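Transketolase (Campylobacter jejuni, PDB 3L84) belongs to the transketolase family of thiamine diphosphate-binding proteins, two such binding domains being followed along its chain by a smaller C-terminal domain. Local coordinates at residues 526-536 with 576-586; 539-550 with 620-630. All coordinates share one frame; numbering follows the deposited sequence. Where two conformers were deposited one is given.

Contact 1: residues 526-536 with 576-586; sequences AKFTLLASGSE and LLKGEVIGVEA
Strands 528-532 and 580-584 run parallel, Thr529 and Leu531 each bonding with both N and O to the opposite strand, as a parallel pair requires. They are neighbours in the mixed sheet of the transketolase-like C-terminal domain, with 528-532 in its middle. Ile582 N reaches Thr529 O at 2.8 Å. Just ahead of strand 580-584, Lys578 O takes a further bond, from the side chain of Thr529: with OG1 anti to its own carbonyl carbon (chi1 -62°), the hydroxyl donates to Lys578 O over 2.6 Å, in the carbonyl plane and on a lone pair, while CG2 turns to Leu576 O. On the face carrying Phe528 and Ile582, the two side chains lie alongside each other, Phe528 CD1 3.9 Å from Ile582 CD1. Glu580 runs beside the same ring, its OE2 at the ring edge. On the face of Thr529 and Leu531, Leu531 CD1 meets CD2 of Leu577, in the turn after helix 570-576, at 3.9 Å. Past the strand ends the contact turns polar. Ser533 OG donates to Glu585 OE2 at 2.6 Å, on the anti side of the carboxylate but tilted out of its plane, and Glu536, its chain folded back at chi2 (65°), brings OE1 within 2.9 Å of Ala586 N, which approaches from above the carboxylate plane. Glu536 OE2 accepts from Ser535 OG at 2.6 Å. Arg463 forms a salt bridge with Glu585 and Arg472 one with Glu536. Two carboxylates thus share this buried end, and their bonds to hydroxyls, a backbone N-H and arginines probably favour the charged form of both.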
loop_
_atom_site.group_PDB
_atom_site.type_symbol
_atom_site.label_atom_id
_atom_site.label_comp_id
_atom_site.label_asym_id
_atom_site.label_seq_id
_atom_site.Cartn_x
_atom_site.Cartn_y
_atom_site.Cartn_z
ATOM N N ALA A 526 -39.109 3.156 20.651
ATOM C CA ALA A 526 -38.561 3.535 19.371
ATOM C C ALA A 526 -38.856 2.468 18.348
ATOM O O ALA A 526 -38.659 1.286 18.607
ATOM C CB ALA A 526 -37.037 3.756 19.485
ATOM N N LYS A 527 -39.316 2.910 17.185
ATOM C CA LYS A 527 -39.565 2.069 16.055
ATOM C C LYS A 527 -38.326 1.934 15.177
ATOM O O LYS A 527 -38.173 0.917 14.490
ATOM C CB LYS A 527 -40.698 2.669 15.212
ATOM C CG LYS A 527 -42.043 2.827 15.941
ATOM C CD LYS A 527 -42.584 1.474 16.390
ATOM C CE LYS A 527 -44.016 1.572 16.915
ATOM N NZ LYS A 527 -44.654 0.221 16.990
ATOM N N PHE A 528 -37.488 2.971 15.176
ATOM C CA PHE A 528 -36.271 2.992 14.353
ATOM C C PHE A 528 -35.124 3.498 15.181
ATOM O O PHE A 528 -35.334 4.353 16.043
ATOM C CB PHE A 528 -36.399 3.948 13.172
ATOM C CG PHE A 528 -37.497 3.604 12.232
ATOM C CD1 PHE A 528 -37.448 2.443 11.479
ATOM C CD2 PHE A 528 -38.584 4.451 12.083
ATOM C CE1 PHE A 528 -38.473 2.133 10.618
ATOM C CE2 PHE A 528 -39.620 4.134 11.223
ATOM C CZ PHE A 528 -39.550 2.975 10.493
ATOM N N THR A 529 -33.915 3.001 14.908
ATOM C CA THR A 529 -32.686 3.578 15.421
ATOM C C THR A 529 -31.831 3.942 14.236
ATOM O O THR A 529 -31.589 3.080 13.387
ATOM C CB THR A 529 -31.936 2.630 16.383
ATOM O OG1 THR A 529 -32.765 2.359 17.527
ATOM C CG2 THR A 529 -30.622 3.237 16.856
ATOM N N LEU A 530 -31.399 5.200 14.153
ATOM C CA LEU A 530 -30.497 5.656 13.085
ATOM C C LEU A 530 -29.120 5.749 13.692
ATOM O O LEU A 530 -28.946 6.464 14.690
ATOM C CB LEU A 530 -30.954 7.012 12.554
ATOM C CG LEU A 530 -32.310 7.038 11.803
ATOM C CD1 LEU A 530 -33.549 6.891 12.662
ATOM C CD2 LEU A 530 -32.388 8.353 11.037
ATOM N N LEU A 531 -28.192 4.996 13.160
ATOM C CA LEU A 531 -26.827 4.876 13.651
ATOM C C LEU A 531 -25.894 5.456 12.597
ATOM O O LEU A 531 -25.979 5.043 11.423
ATOM C CB LEU A 531 -26.501 3.394 13.906
ATOM C CG LEU A 531 -25.117 3.083 14.428
ATOM C CD1 LEU A 531 -25.120 1.856 15.332
ATOM C CD2 LEU A 531 -24.152 2.919 13.295
ATOM N N ALA A 532 -24.993 6.352 12.988
ATOM C CA ALA A 532 -24.097 6.942 12.024
ATOM C C ALA A 532 -22.813 7.314 12.710
ATOM O O ALA A 532 -22.748 7.387 13.940
ATOM C CB ALA A 532 -24.719 8.180 11.384
ATOM N N SER A 533 -21.818 7.628 11.895
ATOM C CA SER A 533 -20.581 8.210 12.374
ATOM C C SER A 533 -20.266 9.494 11.598
ATOM O O SER A 533 -20.774 9.745 10.496
ATOM C CB SER A 533 -19.412 7.237 12.221
ATOM O OG SER A 533 -19.130 6.984 10.864
ATOM N N GLY A 534 -19.370 10.296 12.142
ATOM C CA GLY A 534 -18.808 11.416 11.457
ATOM C C GLY A 534 -19.823 12.320 10.819
ATOM O O GLY A 534 -20.831 12.698 11.453
ATOM N N SER A 535 -19.568 12.673 9.575
ATOM C CA SER A 535 -20.379 13.601 8.812
ATOM C C SER A 535 -21.812 13.172 8.594
ATOM O O SER A 535 -22.607 14.009 8.173
ATOM C CB SER A 535 -19.727 13.917 7.469
ATOM O OG SER A 535 -19.445 12.704 6.760
ATOM N N GLU A 536 -22.172 11.922 8.862
ATOM C CA GLU A 536 -23.573 11.488 8.654
ATOM C C GLU A 536 -24.457 11.584 9.877
ATOM O O GLU A 536 -25.656 11.333 9.791
ATOM C CB GLU A 536 -23.581 10.061 8.059
ATOM C CG GLU A 536 -23.244 10.058 6.592
ATOM C CD GLU A 536 -21.829 10.506 6.306
ATOM O OE1 GLU A 536 -20.900 9.719 6.629
ATOM O OE2 GLU A 536 -21.626 11.625 5.775
ATOM N N LEU A 576 -29.158 0.888 23.203
ATOM C CA LEU A 576 -28.993 1.739 22.029
ATOM C C LEU A 576 -29.834 1.310 20.835
ATOM O O LEU A 576 -30.448 2.158 20.155
ATOM C CB LEU A 576 -27.537 1.778 21.578
ATOM C CG LEU A 576 -26.666 2.851 22.242
ATOM C CD1 LEU A 576 -26.716 2.836 23.781
ATOM C CD2 LEU A 576 -25.237 2.722 21.733
ATOM N N LEU A 577 -29.828 0.009 20.556
ATOM C CA LEU A 577 -30.273 -0.522 19.280
ATOM C C LEU A 577 -31.713 -1.010 19.361
ATOM O O LEU A 577 -31.989 -2.215 19.511
ATOM C CB LEU A 577 -29.313 -1.627 18.803
ATOM C CG LEU A 577 -27.822 -1.202 18.674
ATOM C CD1 LEU A 577 -26.940 -2.421 18.350
ATOM C CD2 LEU A 577 -27.642 -0.084 17.650
ATOM N N LYS A 578 -32.621 -0.070 19.196
ATOM C CA LYS A 578 -34.044 -0.344 19.333
ATOM C C LYS A 578 -34.759 -0.391 17.988
ATOM O O LYS A 578 -34.427 0.358 17.067
ATOM C CB LYS A 578 -34.689 0.754 20.165
ATOM C CG LYS A 578 -34.234 0.800 21.603
ATOM C CD LYS A 578 -34.588 -0.440 22.354
ATOM C CE LYS A 578 -34.335 -0.270 23.848
ATOM N NZ LYS A 578 -34.586 -1.536 24.509
ATOM N N GLY A 579 -35.742 -1.267 17.869
ATOM C CA GLY A 579 -36.558 -1.331 16.665
ATOM C C GLY A 579 -35.750 -1.756 15.468
ATOM O O GLY A 579 -34.834 -2.587 15.590
ATOM N N GLU A 580 -36.082 -1.201 14.308
ATOM C CA GLU A 580 -35.328 -1.495 13.098
ATOM C C GLU A 580 -34.171 -0.505 13.038
ATOM O O GLU A 580 -34.347 0.725 13.121
ATOM C CB GLU A 580 -36.242 -1.352 11.900
ATOM C CG GLU A 580 -35.648 -1.844 10.595
ATOM C CD GLU A 580 -36.726 -2.070 9.545
ATOM O OE1 GLU A 580 -36.940 -3.240 9.128
ATOM O OE2 GLU A 580 -37.429 -1.097 9.192
ATOM N N VAL A 581 -32.954 -1.036 12.940
ATOM C CA VAL A 581 -31.708 -0.249 13.049
ATOM C C VAL A 581 -31.162 -0.023 11.660
ATOM O O VAL A 581 -30.926 -0.993 10.929
ATOM C CB VAL A 581 -30.682 -0.980 13.911
ATOM C CG1 VAL A 581 -29.405 -0.132 14.061
ATOM C CG2 VAL A 581 -31.269 -1.337 15.318
ATOM N N ILE A 582 -30.970 1.244 11.309
ATOM C CA ILE A 582 -30.463 1.653 10.010
ATOM C C ILE A 582 -29.122 2.355 10.232
ATOM O O ILE A 582 -29.053 3.389 10.908
ATOM C CB ILE A 582 -31.415 2.564 9.251
ATOM C CG1 ILE A 582 -32.811 1.919 9.091
ATOM C CG2 ILE A 582 -30.823 2.947 7.881
ATOM C CD1 ILE A 582 -33.822 2.300 10.138
ATOM N N GLY A 583 -28.074 1.786 9.653
ATOM C CA GLY A 583 -26.739 2.385 9.671
ATOM C C GLY A 583 -26.546 3.310 8.492
ATOM O O GLY A 583 -26.989 2.974 7.375
ATOM N N VAL A 584 -25.971 4.486 8.701
ATOM C CA VAL A 584 -25.816 5.486 7.679
ATOM C C VAL A 584 -24.376 6.022 7.688
ATOM O O VAL A 584 -23.918 6.615 8.665
ATOM C CB VAL A 584 -26.792 6.654 7.933
ATOM C CG1 VAL A 584 -26.669 7.674 6.815
ATOM C CG2 VAL A 584 -28.260 6.152 8.107
ATOM N N GLU A 585 -23.645 5.793 6.595
ATOM C CA GLU A 585 -22.263 6.229 6.476
ATOM C C GLU A 585 -21.946 6.470 5.008
ATOM O O GLU A 585 -22.342 5.701 4.167
ATOM C CB GLU A 585 -21.282 5.178 7.026
ATOM C CG GLU A 585 -21.177 5.115 8.527
ATOM C CD GLU A 585 -20.025 4.249 9.032
ATOM O OE1 GLU A 585 -19.599 3.248 8.368
ATOM O OE2 GLU A 585 -19.586 4.531 10.147
ATOM N N ALA A 586 -21.137 7.485 4.746
ATOM C CA ALA A 586 -20.636 7.774 3.399
ATOM C C ALA A 586 -19.418 6.892 3.126
ATOM O O ALA A 586 -18.267 7.340 3.064
ATOM C CB ALA A 586 -20.295 9.267 3.227
#

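Contact 2: residues 539-550 with 620-630; sequences LCLESANELEKQ and FSVSKLVNFIL
Helices 537-549 and 622-629 form a helix pair on one face of the C-terminal domain's mixed sheet, the axes of the two segments 9.3 Å apart and crossing at -60°. Val622 is a knob in the hole made by Leu539, Glu542, Ser543 and Glu546; its CG2 presses on Glu542 CB at 3.6 Å, while CG1 turns to Glu546 CB. Leu539 divides its two methyls: CD1 touches the backbone between Ser621 and Val622, and Leu539 CD2 meets the edge of the Phe620 ring, 3.8 Å from Phe620 CD1. The hydroxyl of Ser543 is satisfied within its own helix: OG, anti to the carbonyl carbon (chi1 -63°), donates to Leu539 O at 2.8 Å, which lets it sit against apolar neighbours. That carbonyl also takes Ser543 N, from the opposite face of its plane. Leu625 CD2 packs against this tied hydroxyl, 3.5 Å from Ser543 OG. Leu547 sends CD1 to Ile629 and slides CD2 past Leu630 CD2 at 3.7 Å. Gln550 NE2 bonds to Glu546 OE2 at 2.7 Å, and Gln550 OE1 lies against Leu630 CD1. Beneath the pair, Cys540 and Leu625 rest on Val584 of strand 580-584, and Ile629 on Phe528 and Leu530 of strand 528-532.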
loop_
_atom_site.group_PDB
_atom_site.type_symbol
_atom_site.label_atom_id
_atom_site.label_comp_id
_atom_site.label_asym_id
_atom_site.label_seq_id
_atom_site.Cartn_x
_atom_site.Cartn_y
_atom_site.Cartn_z
ATOM N N LEU A 539 -27.257 14.276 9.505
ATOM C CA LEU A 539 -28.307 13.800 8.595
ATOM C C LEU A 539 -29.291 12.910 9.354
ATOM O O LEU A 539 -30.513 12.982 9.141
ATOM C CB LEU A 539 -27.657 13.037 7.409
ATOM C CG LEU A 539 -28.620 12.262 6.535
ATOM C CD1 LEU A 539 -29.610 13.137 5.800
ATOM C CD2 LEU A 539 -27.814 11.434 5.518
ATOM N N CYS A 540 -28.764 12.045 10.211
ATOM C CA CYS A 540 -29.620 11.165 11.004
ATOM C C CYS A 540 -30.421 11.927 12.057
ATOM O O CYS A 540 -31.584 11.615 12.271
ATOM C CB CYS A 540 -28.818 10.068 11.657
ATOM S SG CYS A 540 -28.187 8.870 10.456
ATOM N N LEU A 541 -29.843 12.936 12.702
ATOM C CA LEU A 541 -30.616 13.739 13.644
ATOM C C LEU A 541 -31.792 14.429 12.918
ATOM O O LEU A 541 -32.938 14.439 13.412
ATOM C CB LEU A 541 -29.729 14.769 14.364
ATOM C CG LEU A 541 -28.787 14.168 15.374
ATOM C CD1 LEU A 541 -27.689 15.206 15.725
ATOM C CD2 LEU A 541 -29.508 13.668 16.638
ATOM N N GLU A 542 -31.503 15.052 11.774
ATOM C CA GLU A 542 -32.521 15.739 10.998
ATOM C C GLU A 542 -33.564 14.771 10.494
ATOM O O GLU A 542 -34.762 15.082 10.494
ATOM C CB GLU A 542 -31.901 16.512 9.829
ATOM C CG GLU A 542 -30.930 17.650 10.268
ATOM C CD GLU A 542 -31.619 18.947 10.636
ATOM O OE1 GLU A 542 -32.059 19.667 9.723
ATOM O OE2 GLU A 542 -31.680 19.256 11.844
ATOM N N SER A 543 -33.134 13.581 10.078
ATOM C CA SER A 543 -34.074 12.581 9.587
ATOM C C SER A 543 -34.962 12.037 10.711
ATOM O O SER A 543 -36.158 11.835 10.523
ATOM C CB SER A 543 -33.360 11.433 8.882
ATOM O OG SER A 543 -32.671 11.920 7.730
ATOM N N ALA A 544 -34.383 11.850 11.890
ATOM C CA ALA A 544 -35.144 11.391 13.042
ATOM C C ALA A 544 -36.202 12.441 13.438
ATOM O O ALA A 544 -37.330 12.103 13.751
ATOM C CB ALA A 544 -34.220 11.106 14.209
ATOM N N ASN A 545 -35.853 13.720 13.350
ATOM C CA ASN A 545 -36.820 14.809 13.637
ATOM C C ASN A 545 -37.979 14.752 12.641
ATOM O O ASN A 545 -39.140 14.903 13.007
ATOM C CB ASN A 545 -36.135 16.185 13.535
ATOM C CG ASN A 545 -35.263 16.497 14.715
ATOM O OD1 ASN A 545 -35.421 15.906 15.791
ATOM N ND2 ASN A 545 -34.307 17.428 14.528
ATOM N N GLU A 546 -37.682 14.529 11.365
ATOM C CA GLU A 546 -38.732 14.391 10.376
ATOM C C GLU A 546 -39.602 13.148 10.627
ATOM O O GLU A 546 -40.832 13.218 10.541
ATOM C CB GLU A 546 -38.140 14.385 8.956
ATOM C CG GLU A 546 -39.178 14.268 7.823
ATOM C CD GLU A 546 -40.147 15.438 7.765
ATOM O OE1 GLU A 546 -39.780 16.529 8.258
ATOM O OE2 GLU A 546 -41.270 15.263 7.217
ATOM N N LEU A 547 -38.977 12.015 10.939
ATOM C CA LEU A 547 -39.702 10.783 11.236
ATOM C C LEU A 547 -40.613 10.984 12.456
ATOM O O LEU A 547 -41.756 10.565 12.433
ATOM C CB LEU A 547 -38.737 9.599 11.440
ATOM C CG LEU A 547 -38.077 8.988 10.191
ATOM C CD1 LEU A 547 -36.830 8.231 10.557
ATOM C CD2 LEU A 547 -39.039 8.079 9.446
ATOM N N GLU A 548 -40.127 11.674 13.480
ATOM C CA GLU A 548 -40.936 11.979 14.669
ATOM C C GLU A 548 -42.131 12.881 14.301
ATOM O O GLU A 548 -43.245 12.664 14.787
ATOM C CB GLU A 548 -40.063 12.622 15.749
ATOM C CG GLU A 548 -39.040 11.687 16.361
ATOM C CD GLU A 548 -39.478 10.959 17.627
ATOM O OE1 GLU A 548 -40.677 11.059 18.033
ATOM O OE2 GLU A 548 -38.614 10.285 18.223
ATOM N N LYS A 549 -41.916 13.862 13.426
ATOM C CA LYS A 549 -43.004 14.743 12.963
ATOM C C LYS A 549 -44.046 13.909 12.212
ATOM O O LYS A 549 -45.263 14.217 12.289
ATOM C CB LYS A 549 -42.418 15.865 12.093
ATOM C CG LYS A 549 -43.379 16.788 11.419
ATOM C CD LYS A 549 -42.603 17.882 10.669
ATOM C CE LYS A 549 -43.570 18.929 10.085
ATOM N NZ LYS A 549 -42.835 20.057 9.439
ATOM N N GLN A 550 -43.608 12.860 11.512
ATOM C CA GLN A 550 -44.501 11.925 10.820
ATOM C C GLN A 550 -45.085 10.808 11.714
ATOM O O GLN A 550 -45.827 9.969 11.222
ATOM C CB GLN A 550 -43.832 11.331 9.564
ATOM C CG GLN A 550 -43.454 12.399 8.523
ATOM C CD GLN A 550 -42.775 11.860 7.245
ATOM O OE1 GLN A 550 -43.108 10.791 6.752
ATOM N NE2 GLN A 550 -41.857 12.653 6.687
ATOM N N PHE A 620 -27.560 11.258 0.200
ATOM C CA PHE A 620 -27.412 11.789 1.572
ATOM C C PHE A 620 -28.188 13.062 1.743
ATOM O O PHE A 620 -27.648 14.159 1.734
ATOM C CB PHE A 620 -25.931 11.886 1.965
ATOM C CG PHE A 620 -25.272 10.539 2.011
ATOM C CD1 PHE A 620 -25.389 9.747 3.146
ATOM C CD2 PHE A 620 -24.618 10.020 0.917
ATOM C CE1 PHE A 620 -24.855 8.474 3.174
ATOM C CE2 PHE A 620 -24.098 8.746 0.943
ATOM C CZ PHE A 620 -24.223 7.956 2.075
ATOM N N SER A 621 -29.507 12.886 1.811
ATOM C CA SER A 621 -30.457 13.971 2.104
ATOM C C SER A 621 -31.513 13.425 3.037
ATOM O O SER A 621 -31.776 12.223 3.057
ATOM C CB SER A 621 -31.136 14.514 0.844
ATOM O OG SER A 621 -32.105 13.585 0.374
ATOM N N VAL A 622 -32.152 14.320 3.771
ATOM C CA VAL A 622 -33.210 13.907 4.679
ATOM C C VAL A 622 -34.332 13.206 3.899
ATOM O O VAL A 622 -34.840 12.147 4.300
ATOM C CB VAL A 622 -33.750 15.110 5.491
ATOM C CG1 VAL A 622 -35.054 14.737 6.264
ATOM C CG2 VAL A 622 -32.666 15.586 6.429
ATOM N N SER A 623 -34.787 13.795 2.804
ATOM C CA SER A 623 -35.925 13.224 2.088
ATOM C C SER A 623 -35.610 11.802 1.610
ATOM O O SER A 623 -36.450 10.910 1.730
ATOM C CB SER A 623 -36.322 14.100 0.904
ATOM O OG SER A 623 -36.864 15.335 1.349
ATOM N N LYS A 624 -34.410 11.594 1.077
ATOM C CA LYS A 624 -34.074 10.272 0.544
ATOM C C LYS A 624 -33.901 9.248 1.658
ATOM O O LYS A 624 -34.301 8.092 1.531
ATOM C CB LYS A 624 -32.847 10.326 -0.346
ATOM C CG LYS A 624 -33.103 11.079 -1.652
ATOM C CD LYS A 624 -31.879 11.167 -2.499
ATOM C CE LYS A 624 -32.099 11.765 -3.881
ATOM N NZ LYS A 624 -30.830 11.832 -4.676
ATOM N N LEU A 625 -33.261 9.658 2.761
ATOM C CA LEU A 625 -33.060 8.730 3.847
ATOM C C LEU A 625 -34.380 8.358 4.511
ATOM O O LEU A 625 -34.637 7.200 4.786
ATOM C CB LEU A 625 -32.046 9.275 4.863
ATOM C CG LEU A 625 -31.826 8.405 6.083
ATOM C CD1 LEU A 625 -31.354 7.000 5.723
ATOM C CD2 LEU A 625 -30.799 9.072 7.024
ATOM N N VAL A 626 -35.236 9.335 4.726
ATOM C CA VAL A 626 -36.558 9.035 5.278
ATOM C C VAL A 626 -37.364 8.111 4.373
ATOM O O VAL A 626 -38.004 7.192 4.847
ATOM C CB VAL A 626 -37.327 10.325 5.559
ATOM C CG1 VAL A 626 -38.839 10.058 5.829
ATOM C CG2 VAL A 626 -36.699 11.085 6.731
ATOM N N ASN A 627 -37.323 8.350 3.071
ATOM C CA ASN A 627 -37.994 7.437 2.124
ATOM C C ASN A 627 -37.465 6.013 2.198
ATOM O O ASN A 627 -38.247 5.060 2.154
ATOM C CB ASN A 627 -37.953 8.014 0.706
ATOM C CG ASN A 627 -38.937 9.135 0.521
ATOM O OD1 ASN A 627 -39.867 9.313 1.316
ATOM N ND2 ASN A 627 -38.727 9.925 -0.530
ATOM N N PHE A 628 -36.149 5.864 2.341
ATOM C CA PHE A 628 -35.536 4.565 2.510
ATOM C C PHE A 628 -36.013 3.887 3.812
ATOM O O PHE A 628 -36.398 2.706 3.812
ATOM C CB PHE A 628 -34.023 4.750 2.511
ATOM C CG PHE A 628 -33.252 3.485 2.761
ATOM C CD1 PHE A 628 -32.956 2.599 1.719
ATOM C CD2 PHE A 628 -32.809 3.176 4.029
ATOM C CE1 PHE A 628 -32.246 1.435 1.960
ATOM C CE2 PHE A 628 -32.066 2.034 4.270
ATOM C CZ PHE A 628 -31.786 1.144 3.242
ATOM N N ILE A 629 -36.009 4.632 4.918
ATOM C CA ILE A 629 -36.405 4.077 6.220
ATOM C C ILE A 629 -37.878 3.646 6.199
ATOM O O ILE A 629 -38.232 2.639 6.807
ATOM C CB ILE A 629 -36.117 5.088 7.324
ATOM C CG1 ILE A 629 -34.589 5.268 7.457
ATOM C CG2 ILE A 629 -36.748 4.672 8.669
ATOM C CD1 ILE A 629 -34.150 6.349 8.406
ATOM N N LEU A 630 -38.715 4.396 5.491
ATOM C CA LEU A 630 -40.165 4.109 5.380
ATOM C C LEU A 630 -40.476 3.151 4.245
ATOM O O LEU A 630 -41.648 2.911 3.923
ATOM C CB LEU A 630 -40.945 5.412 5.261
ATOM C CG LEU A 630 -40.839 6.321 6.496
ATOM C CD1 LEU A 630 -41.658 7.617 6.365
ATOM C CD2 LEU A 630 -41.261 5.596 7.818
#

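How the contacts relate
From the N terminus, strand 528-532 leads directly into helix 537-549; the chain then passes through strand 554-558 and two short helices before strand 580-584 closes the first loop as contact 1. Contact 2 opens within that loop, at 539-550, and closes only near the C terminus at 620-630, so the two loops cross. Their centres are 11 Å apart, and they meet layer on layer: Leu530 CD2 lies 3.6 Å from Cys540 O, and Glu585 O is equally far from Phe620 CZ. Together they illustrate a sheet and its helical cover being fastened by interlaced segments, with the chain's last helix packed onto the middle strands.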